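Local structure of citrate synthase (Metallosphaera sedula, 6ABX) at residues V82-P91 and I126-N136; F139-S147 and L153-P161. The protein probably catalyses the condensation of oxaloacetate and acetyl-CoA, with water, to citrate and CoA in the tricarboxylic acid cycle. All coordinates share one frame; numbering follows the deposited sequence.

Contact 1. Residues V82-P91 and I126-N136; sequences VKRTAKFGNP and IISLIQRTRRN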
loop_
_atom_site.group_PDB
_atom_site.type_symbol
_atom_site.label_atom_id
_atom_site.label_comp_id
_atom_site.label_asym_id
_atom_site.label_seq_id
_atom_site.Cartn_x
_atom_site.Cartn_y
_atom_site.Cartn_z
ATOM N N VAL A 82 -10.654 -13.217 11.738
ATOM C CA VAL A 82 -11.872 -12.845 11.049
ATOM C C VAL A 82 -13.096 -13.015 11.956
ATOM O O VAL A 82 -13.981 -12.205 11.961
ATOM C CB VAL A 82 -12.033 -13.641 9.751
ATOM C CG1 VAL A 82 -13.372 -13.365 9.104
ATOM C CG2 VAL A 82 -10.889 -13.335 8.800
ATOM N N LYS A 83 -13.201 -14.139 12.660
ATOM C CA LYS A 83 -14.341 -14.343 13.543
ATOM C C LYS A 83 -14.462 -13.227 14.594
ATOM O O LYS A 83 -15.580 -12.820 14.993
ATOM C CB LYS A 83 -14.221 -15.731 14.190
ATOM C CG LYS A 83 -14.475 -16.868 13.227
ATOM C CD LYS A 83 -14.236 -18.244 13.912
ATOM C CE LYS A 83 -13.596 -19.266 13.005
ATOM N NZ LYS A 83 -13.442 -20.582 13.691
ATOM N N ARG A 84 -13.313 -12.807 15.118
ATOM C CA ARG A 84 -13.209 -11.845 16.163
ATOM C C ARG A 84 -13.736 -10.500 15.655
ATOM O O ARG A 84 -14.366 -9.716 16.411
ATOM C CB ARG A 84 -11.759 -11.701 16.641
ATOM C CG ARG A 84 -11.583 -10.582 17.645
ATOM C CD ARG A 84 -10.351 -10.675 18.504
ATOM N NE ARG A 84 -9.114 -10.610 17.767
ATOM C CZ ARG A 84 -8.374 -9.519 17.599
ATOM N NH1 ARG A 84 -8.866 -8.314 17.874
ATOM N NH2 ARG A 84 -7.141 -9.662 17.140
ATOM N N THR A 85 -13.471 -10.194 14.371
ATOM C CA THR A 85 -13.619 -8.805 13.869
ATOM C C THR A 85 -14.739 -8.623 12.844
ATOM O O THR A 85 -15.067 -7.465 12.500
ATOM C CB THR A 85 -12.303 -8.295 13.258
ATOM O OG1 THR A 85 -11.930 -9.131 12.153
ATOM C CG2 THR A 85 -11.191 -8.265 14.271
ATOM N N ALA A 86 -15.349 -9.721 12.382
ATOM C CA ALA A 86 -16.312 -9.643 11.274
ATOM C C ALA A 86 -17.463 -8.685 11.562
ATOM O O ALA A 86 -17.966 -8.023 10.658
ATOM C CB ALA A 86 -16.871 -11.012 11.012
ATOM N N LYS A 87 -17.983 -8.720 12.786
ATOM C CA LYS A 87 -19.191 -7.932 13.082
ATOM C C LYS A 87 -18.882 -6.456 13.353
ATOM O O LYS A 87 -19.819 -5.654 13.271
ATOM C CB LYS A 87 -19.916 -8.459 14.315
ATOM C CG LYS A 87 -20.632 -9.775 14.089
ATOM C CD LYS A 87 -21.679 -10.038 15.159
ATOM C CE LYS A 87 -22.572 -11.233 14.877
ATOM N NZ LYS A 87 -21.751 -12.458 14.894
ATOM N N PHE A 88 -17.642 -6.106 13.703
ATOM C CA PHE A 88 -17.318 -4.755 14.128
ATOM C C PHE A 88 -16.425 -4.017 13.123
ATOM O O PHE A 88 -16.456 -2.771 13.086
ATOM C CB PHE A 88 -16.643 -4.806 15.497
ATOM C CG PHE A 88 -17.504 -5.514 16.517
ATOM C CD1 PHE A 88 -18.659 -4.907 16.998
ATOM C CD2 PHE A 88 -17.226 -6.827 16.904
ATOM C CE1 PHE A 88 -19.487 -5.574 17.894
ATOM C CE2 PHE A 88 -18.043 -7.486 17.816
ATOM C CZ PHE A 88 -19.169 -6.854 18.313
ATOM N N GLY A 89 -15.576 -4.747 12.394
ATOM C CA GLY A 89 -14.584 -4.120 11.574
ATOM C C GLY A 89 -15.079 -3.821 10.169
ATOM O O GLY A 89 -15.981 -4.478 9.634
ATOM N N ASN A 90 -14.492 -2.784 9.571
ATOM C CA ASN A 90 -14.704 -2.466 8.180
ATOM C C ASN A 90 -14.159 -3.632 7.376
ATOM O O ASN A 90 -13.057 -4.119 7.628
ATOM C CB ASN A 90 -14.022 -1.139 7.831
ATOM C CG ASN A 90 -14.151 -0.826 6.364
ATOM O OD1 ASN A 90 -13.557 -1.517 5.583
ATOM N ND2 ASN A 90 -14.787 0.274 5.992
ATOM N N PRO A 91 -14.924 -4.205 6.427
ATOM C CA PRO A 91 -14.467 -5.442 5.814
ATOM C C PRO A 91 -13.181 -5.272 5.007
ATOM O O PRO A 91 -12.403 -6.202 4.910
ATOM C CB PRO A 91 -15.603 -5.862 4.888
ATOM C CG PRO A 91 -16.763 -4.963 5.185
ATOM C CD PRO A 91 -16.306 -3.869 6.112
ATOM N N ILE A 126 -11.897 -15.874 3.120
ATOM C CA ILE A 126 -11.945 -14.798 4.148
ATOM C C ILE A 126 -13.267 -14.046 4.034
ATOM O O ILE A 126 -13.968 -13.795 5.035
ATOM C CB ILE A 126 -10.739 -13.853 3.981
ATOM C CG1 ILE A 126 -9.427 -14.573 4.319
ATOM C CG2 ILE A 126 -10.906 -12.576 4.780
ATOM C CD1 ILE A 126 -8.178 -13.892 3.855
ATOM N N ILE A 127 -13.647 -13.663 2.806
ATOM C CA ILE A 127 -14.851 -12.896 2.613
ATOM C C ILE A 127 -16.063 -13.689 3.125
ATOM O O ILE A 127 -16.954 -13.142 3.786
ATOM C CB ILE A 127 -15.041 -12.524 1.134
ATOM C CG1 ILE A 127 -13.943 -11.542 0.711
ATOM C CG2 ILE A 127 -16.425 -11.935 0.895
ATOM C CD1 ILE A 127 -13.947 -11.258 -0.771
ATOM N N SER A 128 -16.102 -14.960 2.743
ATOM C CA SER A 128 -17.209 -15.864 3.106
ATOM C C SER A 128 -17.323 -16.006 4.646
ATOM O O SER A 128 -18.443 -15.937 5.186
ATOM C CB SER A 128 -17.053 -17.183 2.381
ATOM O OG SER A 128 -17.128 -17.006 0.974
ATOM N N LEU A 129 -16.190 -16.154 5.335
ATOM C CA LEU A 129 -16.186 -16.233 6.800
ATOM C C LEU A 129 -16.638 -14.923 7.435
ATOM O O LEU A 129 -17.443 -14.953 8.373
ATOM C CB LEU A 129 -14.807 -16.650 7.271
ATOM C CG LEU A 129 -14.636 -16.783 8.779
ATOM C CD1 LEU A 129 -15.659 -17.746 9.361
ATOM C CD2 LEU A 129 -13.215 -17.257 9.027
ATOM N N ILE A 130 -16.288 -13.763 6.846
ATOM C CA ILE A 130 -16.866 -12.518 7.325
ATOM C C ILE A 130 -18.391 -12.603 7.230
ATOM O O ILE A 130 -19.080 -12.277 8.198
ATOM C CB ILE A 130 -16.326 -11.276 6.582
ATOM C CG1 ILE A 130 -14.838 -11.068 6.787
ATOM C CG2 ILE A 130 -17.159 -10.036 6.983
ATOM C CD1 ILE A 130 -14.222 -10.012 5.884
ATOM N N GLN A 131 -18.912 -12.957 6.045
ATOM C CA GLN A 131 -20.342 -12.938 5.820
ATOM C C GLN A 131 -21.076 -13.914 6.745
ATOM O O GLN A 131 -22.106 -13.548 7.285
ATOM C CB GLN A 131 -20.668 -13.287 4.375
ATOM C CG GLN A 131 -22.149 -13.337 4.118
ATOM C CD GLN A 131 -22.673 -11.943 4.084
ATOM O OE1 GLN A 131 -22.572 -11.231 3.053
ATOM N NE2 GLN A 131 -23.161 -11.518 5.248
ATOM N N ARG A 132 -20.582 -15.145 6.848
ATOM C CA ARG A 132 -21.207 -16.207 7.663
ATOM C C ARG A 132 -21.225 -15.715 9.120
ATOM O O ARG A 132 -22.283 -15.775 9.759
ATOM C CB ARG A 132 -20.401 -17.505 7.609
ATOM C CG ARG A 132 -20.381 -18.181 6.243
ATOM C CD ARG A 132 -21.673 -18.847 5.847
ATOM N NE ARG A 132 -22.022 -20.079 6.553
ATOM C CZ ARG A 132 -23.148 -20.765 6.385
ATOM N NH1 ARG A 132 -24.025 -20.464 5.429
ATOM N NH2 ARG A 132 -23.361 -21.832 7.129
ATOM N N THR A 133 -20.107 -15.143 9.565
ATOM C CA THR A 133 -19.976 -14.723 10.995
ATOM C C THR A 133 -21.014 -13.636 11.303
ATOM O O THR A 133 -21.675 -13.642 12.356
ATOM C CB THR A 133 -18.545 -14.298 11.316
ATOM O OG1 THR A 133 -17.650 -15.387 11.105
ATOM C CG2 THR A 133 -18.427 -13.805 12.735
ATOM N N ARG A 134 -21.184 -12.687 10.382
ATOM C CA ARG A 134 -22.104 -11.592 10.602
ATOM C C ARG A 134 -23.533 -12.114 10.782
ATOM O O ARG A 134 -24.343 -11.489 11.488
ATOM C CB ARG A 134 -22.071 -10.584 9.460
ATOM C CG ARG A 134 -20.837 -9.724 9.520
ATOM C CD ARG A 134 -20.885 -8.911 8.286
ATOM N NE ARG A 134 -20.009 -7.811 8.288
ATOM C CZ ARG A 134 -20.130 -6.856 7.365
ATOM N NH1 ARG A 134 -20.950 -7.037 6.328
ATOM N NH2 ARG A 134 -19.437 -5.753 7.490
ATOM N N ARG A 135 -23.858 -13.189 10.064
ATOM C CA ARG A 135 -25.196 -13.815 10.106
ATOM C C ARG A 135 -25.323 -14.880 11.186
ATOM O O ARG A 135 -26.280 -15.691 11.143
ATOM C CB ARG A 135 -25.461 -14.423 8.731
ATOM C CG ARG A 135 -25.656 -13.335 7.680
ATOM C CD ARG A 135 -25.808 -13.838 6.264
ATOM N NE ARG A 135 -26.136 -12.732 5.353
ATOM C CZ ARG A 135 -26.059 -12.804 4.018
ATOM N NH1 ARG A 135 -25.569 -13.898 3.435
ATOM N NH2 ARG A 135 -26.333 -11.716 3.293
ATOM N N ASN A 136 -24.343 -14.973 12.090
ATOM C CA ASN A 136 -24.327 -16.019 13.133
ATOM C C ASN A 136 -24.382 -17.431 12.553
ATOM O O ASN A 136 -25.048 -18.332 13.121
ATOM C CB ASN A 136 -25.516 -15.836 14.111
ATOM C CG ASN A 136 -25.470 -14.539 14.889
ATOM O OD1 ASN A 136 -24.405 -13.970 15.080
ATOM N ND2 ASN A 136 -26.624 -14.055 15.344
#

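Contact 2. Residues F139-S147 and L153-P161; sequences FVEPDPSLS and LYMIRGERP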
loop_
_atom_site.group_PDB
_atom_site.type_symbol
_atom_site.label_atom_id
_atom_site.label_comp_id
_atom_site.label_asym_id
_atom_site.label_seq_id
_atom_site.Cartn_x
_atom_site.Cartn_y
_atom_site.Cartn_z
ATOM N N PHE A 139 -18.707 -21.210 9.819
ATOM C CA PHE A 139 -17.736 -21.263 8.739
ATOM C C PHE A 139 -18.046 -22.483 7.871
ATOM O O PHE A 139 -18.188 -23.632 8.373
ATOM C CB PHE A 139 -16.369 -21.281 9.411
ATOM C CG PHE A 139 -15.150 -21.259 8.527
ATOM C CD1 PHE A 139 -15.196 -20.795 7.221
ATOM C CD2 PHE A 139 -13.912 -21.539 9.118
ATOM C CE1 PHE A 139 -14.025 -20.761 6.468
ATOM C CE2 PHE A 139 -12.740 -21.446 8.376
ATOM C CZ PHE A 139 -12.817 -21.086 7.045
ATOM N N VAL A 140 -18.160 -22.267 6.556
ATOM C CA VAL A 140 -18.225 -23.301 5.578
ATOM C C VAL A 140 -16.851 -23.402 4.910
ATOM O O VAL A 140 -16.434 -22.513 4.196
ATOM C CB VAL A 140 -19.318 -23.068 4.531
ATOM C CG1 VAL A 140 -19.323 -24.135 3.446
ATOM C CG2 VAL A 140 -20.699 -22.916 5.178
ATOM N N GLU A 141 -16.162 -24.506 5.154
ATOM C CA GLU A 141 -14.786 -24.604 4.642
ATOM C C GLU A 141 -14.858 -24.780 3.143
ATOM O O GLU A 141 -15.770 -25.386 2.579
ATOM C CB GLU A 141 -14.025 -25.750 5.306
ATOM C CG GLU A 141 -13.603 -25.416 6.724
ATOM C CD GLU A 141 -12.836 -26.529 7.431
ATOM O OE1 GLU A 141 -11.870 -27.053 6.838
ATOM O OE2 GLU A 141 -13.208 -26.863 8.564
ATOM N N PRO A 142 -13.803 -24.333 2.423
ATOM C CA PRO A 142 -13.780 -24.531 0.984
ATOM C C PRO A 142 -13.817 -26.001 0.586
ATOM O O PRO A 142 -13.246 -26.854 1.289
ATOM C CB PRO A 142 -12.446 -23.932 0.489
ATOM C CG PRO A 142 -11.720 -23.475 1.723
ATOM C CD PRO A 142 -12.643 -23.623 2.924
ATOM N N ASP A 143 -14.467 -26.233 -0.544
ATOM C CA ASP A 143 -14.615 -27.564 -1.127
ATOM C C ASP A 143 -13.778 -27.615 -2.395
ATOM O O ASP A 143 -14.120 -27.016 -3.417
ATOM C CB ASP A 143 -16.070 -27.925 -1.376
ATOM C CG ASP A 143 -16.297 -29.289 -1.996
ATOM O OD1 ASP A 143 -15.296 -29.932 -2.438
ATOM O OD2 ASP A 143 -17.453 -29.740 -1.975
ATOM N N PRO A 144 -12.619 -28.290 -2.329
ATOM C CA PRO A 144 -11.672 -28.295 -3.432
ATOM C C PRO A 144 -12.129 -29.103 -4.655
ATOM O O PRO A 144 -11.589 -28.881 -5.730
ATOM C CB PRO A 144 -10.362 -28.769 -2.769
ATOM C CG PRO A 144 -10.845 -29.630 -1.654
ATOM C CD PRO A 144 -12.122 -29.010 -1.142
ATOM N N SER A 145 -13.286 -29.770 -4.591
ATOM C CA SER A 145 -13.882 -30.391 -5.765
ATOM C C SER A 145 -14.691 -29.398 -6.607
ATOM O O SER A 145 -15.090 -29.713 -7.725
ATOM C CB SER A 145 -14.764 -31.579 -5.367
ATOM O OG SER A 145 -15.955 -31.114 -4.757
ATOM N N LEU A 146 -14.928 -28.195 -6.079
ATOM C CA LEU A 146 -15.727 -27.222 -6.752
ATOM C C LEU A 146 -14.826 -26.207 -7.459
ATOM O O LEU A 146 -13.809 -25.886 -6.939
ATOM C CB LEU A 146 -16.633 -26.513 -5.731
ATOM C CG LEU A 146 -17.638 -27.393 -4.993
ATOM C CD1 LEU A 146 -18.470 -26.527 -4.033
ATOM C CD2 LEU A 146 -18.530 -28.086 -6.024
ATOM N N SER A 147 -15.318 -25.678 -8.576
ATOM C CA SER A 147 -14.625 -24.568 -9.243
ATOM C C SER A 147 -14.778 -23.272 -8.443
ATOM O O SER A 147 -15.480 -23.194 -7.465
ATOM C CB SER A 147 -15.105 -24.414 -10.645
ATOM O OG SER A 147 -14.591 -25.525 -11.407
ATOM N N LEU A 153 -19.917 -19.342 -3.825
ATOM C CA LEU A 153 -21.342 -19.331 -3.452
ATOM C C LEU A 153 -21.651 -20.404 -2.409
ATOM O O LEU A 153 -22.408 -20.179 -1.483
ATOM C CB LEU A 153 -22.220 -19.500 -4.685
ATOM C CG LEU A 153 -22.213 -18.313 -5.652
ATOM C CD1 LEU A 153 -23.023 -18.638 -6.887
ATOM C CD2 LEU A 153 -22.714 -17.061 -4.981
ATOM N N TYR A 154 -20.996 -21.551 -2.517
ATOM C CA TYR A 154 -21.137 -22.648 -1.538
ATOM C C TYR A 154 -20.710 -22.178 -0.140
ATOM O O TYR A 154 -21.390 -22.401 0.845
ATOM C CB TYR A 154 -20.314 -23.856 -1.986
ATOM C CG TYR A 154 -20.096 -24.886 -0.919
ATOM C CD1 TYR A 154 -21.155 -25.658 -0.470
ATOM C CD2 TYR A 154 -18.879 -25.029 -0.292
ATOM C CE1 TYR A 154 -20.975 -26.558 0.573
ATOM C CE2 TYR A 154 -18.675 -25.950 0.727
ATOM C CZ TYR A 154 -19.733 -26.736 1.141
ATOM O OH TYR A 154 -19.566 -27.635 2.172
ATOM N N MET A 155 -19.625 -21.423 -0.051
ATOM C CA MET A 155 -19.112 -20.990 1.225
ATOM C C MET A 155 -20.027 -19.932 1.864
ATOM O O MET A 155 -19.957 -19.731 3.063
ATOM C CB MET A 155 -17.691 -20.458 1.109
ATOM C CG MET A 155 -16.650 -21.561 0.796
ATOM S SD MET A 155 -14.961 -20.963 0.903
ATOM C CE MET A 155 -15.060 -19.627 -0.301
ATOM N N ILE A 156 -20.758 -19.150 1.060
ATOM C CA ILE A 156 -21.739 -18.179 1.597
ATOM C C ILE A 156 -23.032 -18.865 2.027
ATOM O O ILE A 156 -23.649 -18.484 3.051
ATOM C CB ILE A 156 -22.024 -17.111 0.505
ATOM C CG1 ILE A 156 -20.769 -16.348 0.108
ATOM C CG2 ILE A 156 -23.116 -16.161 0.947
ATOM C CD1 ILE A 156 -20.373 -15.401 1.179
ATOM N N ARG A 157 -23.547 -19.746 1.156
ATOM C CA ARG A 157 -24.890 -20.305 1.333
ATOM C C ARG A 157 -24.854 -21.566 2.181
ATOM O O ARG A 157 -25.854 -21.901 2.834
ATOM C CB ARG A 157 -25.514 -20.583 -0.040
ATOM C CG ARG A 157 -26.033 -19.314 -0.715
ATOM C CD ARG A 157 -25.363 -19.006 -2.008
ATOM N NE ARG A 157 -26.146 -18.126 -2.873
ATOM C CZ ARG A 157 -26.507 -18.455 -4.076
ATOM N NH1 ARG A 157 -26.561 -19.733 -4.421
ATOM N NH2 ARG A 157 -26.751 -17.495 -4.938
ATOM N N GLY A 158 -23.756 -22.310 2.123
ATOM C CA GLY A 158 -23.641 -23.607 2.812
ATOM C C GLY A 158 -24.305 -24.728 2.049
ATOM O O GLY A 158 -24.447 -25.829 2.568
ATOM N N GLU A 159 -24.706 -24.464 0.809
ATOM C CA GLU A 159 -25.155 -25.493 -0.114
ATOM C C GLU A 159 -24.724 -25.104 -1.524
ATOM O O GLU A 159 -24.488 -23.922 -1.811
ATOM C CB GLU A 159 -26.660 -25.746 0.000
ATOM C CG GLU A 159 -27.555 -24.592 -0.338
ATOM C CD GLU A 159 -29.036 -24.989 -0.354
ATOM O OE1 GLU A 159 -29.876 -24.165 0.063
ATOM O OE2 GLU A 159 -29.357 -26.130 -0.785
ATOM N N ARG A 160 -24.610 -26.101 -2.397
ATOM C CA ARG A 160 -24.114 -25.850 -3.735
ATOM C C ARG A 160 -25.134 -25.023 -4.498
ATOM O O ARG A 160 -26.347 -25.183 -4.331
ATOM C CB ARG A 160 -23.736 -27.152 -4.447
ATOM C CG ARG A 160 -22.486 -27.774 -3.851
ATOM C CD ARG A 160 -22.130 -29.120 -4.423
ATOM N NE ARG A 160 -21.049 -29.794 -3.703
ATOM C CZ ARG A 160 -20.527 -30.960 -4.098
ATOM N NH1 ARG A 160 -21.094 -31.608 -5.105
ATOM N NH2 ARG A 160 -19.442 -31.457 -3.522
ATOM N N PRO A 161 -24.660 -24.024 -5.271
ATOM C CA PRO A 161 -25.556 -23.149 -6.005
ATOM C C PRO A 161 -26.091 -23.765 -7.296
ATOM O O PRO A 161 -25.467 -24.709 -7.814
ATOM C CB PRO A 161 -24.614 -21.971 -6.361
ATOM C CG PRO A 161 -23.281 -22.638 -6.560
ATOM C CD PRO A 161 -23.230 -23.658 -5.434
HETATM O O HOH W 1 -17.801 -19.905 5.000
HETATM O O HOH W 2 -17.161 -27.445 3.444
HETATM O O HOH W 3 -19.939 -28.851 -1.496
#

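Contact 1. Residues V82-P91 and I126-N136
Val82 presses its CG1 methyl between Leu129 and Ile130, 3.6 Å from Ile130 CG1. That methyl stands anti to the backbone N (chi1 174°), which sends CG2 the other way, to Ile126 CG2. Leu129 comes at the valine with its CG and CD2, while its other methyl, CD1, lies near Lys83 CG. One turn on, Ala86 is where the two backbones come nearest: its CB sits 3.6 Å from Thr133 CG2. The threonine can offer this methyl because its hydroxyl is turned back onto its own helix, where OG1 donates to Leu129 O from the opposite face to Thr133 N.

In the largely helical citrate synthase fold, this is where the C-terminal end of helix 76-85 meets that of helix 112-134, which closes in a Schellman motif with Asn136 at C-prime. A long basic side chain crosses from each segment to a backbone carbonyl of the other. Arg134, extended from CG to NE, bonds through NE to Ala86 O at 3.1 Å, nearly straight at 166° and in the guanidinium plane. Its NH1 goes on to salt bridges with Asp322 and Asp320; bonded through NE and NH1, the guanidinium is held against rotation, and Pro91 CG packs 3.6 Å from NH2.

Lys87 runs in the reverse direction. A bend at chi4 (65°) swings the ammonium onto Thr133 O, with NZ at 2.8 Å, above the carbonyl plane and across from Asn136 N. The same NZ takes Asn136 OD1 almost end-on to its C=O, 3.1 Å away.

Contact 2. Residues F139-S147 and L153-P161
Val140 lays its CG1 methyl over one face of the Tyr154 ring, close in at 3.3 Å from CE2. With CG1 anti to the backbone N (chi1 177°), the second methyl, CG2, is left to rest against Gly158 CA at 3.8 Å. Gly158, with positive phi, is where the chain leaves the helix. This is the tight end of the contact, though a water sits here too, accepting from Val140 N and donating to Met155 O. Met155 lies alongside the loop, its CG against Val140 O and its SD 3.8 Å from Pro142 CA, and its side chain also reaches Ser128 of helix 112-134. Leu146 crosses the tyrosine at about a right angle, CD1 meeting Tyr154 CB.

The loop that leads from helix 112-134 into helix 148-157 thus folds back over the helix it introduces. Asp143 and Ser145 shape its far end: a type I turn runs from Asp143 to Leu146, and an Asx turn is built on Asp143 OD1, which receives both Ser145 N and Ser145 OG from the same face of the carboxylate.

Toward solvent the fit is looser. A second water joins Glu141 O to Tyr154 OH, lying in the ring plane. The exposed Arg160 reaches across, extended from CG to NE, and its NH2 bonds to the syn side of Asp143 OD2 at 3.0 Å. This salt bridge is skewed, the carboxylate and guanidinium planes 46° apart, and a third water spans Asp143 OD2 and Arg160 NE. Leu146 CD2 lies over a face of the guanidinium, 3.8 Å from NE, offset toward its rim.

Contact 1 closes along the chain before contact 2 opens, and their centres lie about 16 Å apart on the same side of the chain's centre. Helix 112-134 joins them: one flank receives helix 76-85 in contact 1, and beyond its end the loop of contact 2 leads into helix 148-157. Arg132 ties the two together directly, its NH1 probably hydrogen-bonded to Ile156 O at 3.1 Å while its NE packs against Val140 CG2. Contact 1 lies within reach of the second subunit, whose Arg107 bonds to Phe88 O, while contact 2 is a surface contact that the other chain does not touch. Both lie away from the annotated oxaloacetate and acetyl-CoA residues.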